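Local coordinates for protein bicaudal C homolog 1 (Homo sapiens, PDB 6GY4) that probably binds RNA, its N-terminal type I KH domain being of the kind that grips short single-stranded stretches of nucleic acid, at residues A[12-15]-A[16-20]. Sequence-based numbering, arbitrary orientation.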
loop_
_atom_site.group_PDB
_atom_site.type_symbol
_atom_site.label_atom_id
_atom_site.label_comp_id
_atom_site.label_asym_id
_atom_site.label_seq_id
_atom_site.Cartn_x
_atom_site.Cartn_y
_atom_site.Cartn_z
ATOM N N LYS A 12 -7.189 -11.133 -4.471
ATOM C CA LYS A 12 -6.297 -12.008 -5.223
ATOM C C LYS A 12 -5.016 -11.287 -5.620
ATOM O O LYS A 12 -3.936 -11.888 -5.616
ATOM C CB LYS A 12 -7.016 -12.552 -6.456
ATOM C CG LYS A 12 -7.696 -13.896 -6.252
ATOM C CD LYS A 12 -8.731 -14.144 -7.336
ATOM C CE LYS A 12 -9.183 -15.594 -7.360
ATOM N NZ LYS A 12 -10.317 -15.777 -8.304
ATOM N N LYS A 13 -5.114 -10.003 -5.971
ATOM C CA LYS A 13 -3.923 -9.249 -6.345
ATOM C C LYS A 13 -3.024 -9.026 -5.137
ATOM O O LYS A 13 -1.800 -9.180 -5.223
ATOM C CB LYS A 13 -4.324 -7.918 -6.985
ATOM C CG LYS A 13 -5.050 -8.053 -8.318
ATOM C CD LYS A 13 -5.225 -6.697 -8.994
ATOM C CE LYS A 13 -5.935 -6.832 -10.334
ATOM N NZ LYS A 13 -5.972 -5.548 -11.090
ATOM N N LEU A 14 -3.616 -8.657 -3.997
ATOM C CA LEU A 14 -2.840 -8.557 -2.765
ATOM C C LEU A 14 -2.247 -9.906 -2.382
ATOM O O LEU A 14 -1.137 -9.973 -1.840
ATOM C CB LEU A 14 -3.718 -8.017 -1.636
ATOM C CG LEU A 14 -3.079 -7.962 -0.249
ATOM C CD1 LEU A 14 -1.874 -7.033 -0.249
ATOM C CD2 LEU A 14 -4.100 -7.526 0.787
ATOM N N GLU A 15 -2.971 -10.992 -2.660
ATOM C CA GLU A 15 -2.467 -12.324 -2.343
ATOM C C GLU A 15 -1.171 -12.607 -3.092
ATOM O O GLU A 15 -0.183 -13.060 -2.501
ATOM C CB GLU A 15 -3.528 -13.377 -2.671
ATOM C CG GLU A 15 -3.277 -14.742 -2.037
ATOM C CD GLU A 15 -4.186 -15.824 -2.594
ATOM O OE1 GLU A 15 -5.239 -15.482 -3.175
ATOM O OE2 GLU A 15 -3.845 -17.019 -2.460
ATOM N N ALA A 16 -1.149 -12.318 -4.397
ATOM C CA ALA A 16 0.032 -12.609 -5.201
ATOM C C ALA A 16 1.194 -11.690 -4.846
ATOM O O ALA A 16 2.356 -12.112 -4.871
ATOM C CB ALA A 16 -0.305 -12.497 -6.689
ATOM N N MET A 17 0.906 -10.426 -4.524
ATOM C CA MET A 17 1.981 -9.491 -4.205
ATOM C C MET A 17 2.700 -9.891 -2.925
ATOM O O MET A 17 3.929 -9.776 -2.834
ATOM C CB MET A 17 1.430 -8.070 -4.087
ATOM C CG MET A 17 0.996 -7.450 -5.403
ATOM S SD MET A 17 2.359 -7.195 -6.554
ATOM C CE MET A 17 3.503 -6.282 -5.521
ATOM N N LEU A 18 1.955 -10.361 -1.922
ATOM C CA LEU A 18 2.584 -10.768 -0.670
ATOM C C LEU A 18 3.469 -11.993 -0.866
ATOM O O LEU A 18 4.506 -12.126 -0.207
ATOM C CB LEU A 18 1.518 -11.031 0.389
ATOM C CG LEU A 18 0.801 -9.780 0.896
ATOM C CD1 LEU A 18 -0.423 -10.159 1.707
ATOM C CD2 LEU A 18 1.750 -8.918 1.717
ATOM N N GLN A 19 3.082 -12.895 -1.771
ATOM C CA GLN A 19 3.904 -14.073 -2.029
ATOM C C GLN A 19 5.208 -13.684 -2.718
ATOM O O GLN A 19 6.292 -14.115 -2.310
ATOM C CB GLN A 19 3.115 -15.090 -2.860
ATOM C CG GLN A 19 1.928 -15.706 -2.121
ATOM C CD GLN A 19 1.115 -16.658 -2.983
ATOM O OE1 GLN A 19 1.106 -16.553 -4.210
ATOM N NE2 GLN A 19 0.425 -17.594 -2.339
ATOM N N ALA A 20 5.118 -12.845 -3.755
ATOM C CA ALA A 20 6.312 -12.385 -4.459
ATOM C C ALA A 20 7.254 -11.622 -3.534
ATOM O O ALA A 20 8.480 -11.741 -3.649
ATOM C CB ALA A 20 5.911 -11.509 -5.644
#
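Leu-14 and Leu-18, one turn apart on helix 11-23, meet through both backbone and side chain. The amide of Leu-18 gives a hydrogen bond to Leu-14 O (N to O 3.1 Å). Followed outward, Leu-18 keeps to the same partner, its CB lying 3.6 Å from Leu-14 O. Its CG is 3.4 Å from that oxygen. CD1 still passes near Leu-14 O and reaches the methyl CD1 of Leu-14 at 4.0 Å, the two side chains crossing at a slant. The leucines reach each other by different torsions, since CG of Leu-18 stands anti to its carbonyl carbon (chi1 -70°), whereas CG of Leu-14 stands anti to its amide nitrogen (chi1 175°). Phe-33 of helix 32-40 touches both, and Trp-46 adds to the packing on Leu-18. With an alanine at Leu-18, the methyl CD1 of Leu-14 would probably lose its contact with the Leu-18 methyl and a gap would open beside Phe-33. Met-17 follows a similar course beside Lys-13 O, its CG 3.3 Å away, but its chain then bends and leads off from the preceding turn, touching Phe-32 and Leu-82. On the exposed flank the bond from Gln-19 N to Glu-15 O is weak, and Glu-15 OE2 and Gln-19 NE2 stay 4.3 Å apart. The chemistry is that of an amphipathic helix, the first of the type I KH domain: i+4 amides bond to i carbonyls from Lys-12 to Ala-20, apolar branches pack on helix 32-40, the next helix of the fold, and the lysines, Glu-15 and Gln-19 remain at the surface.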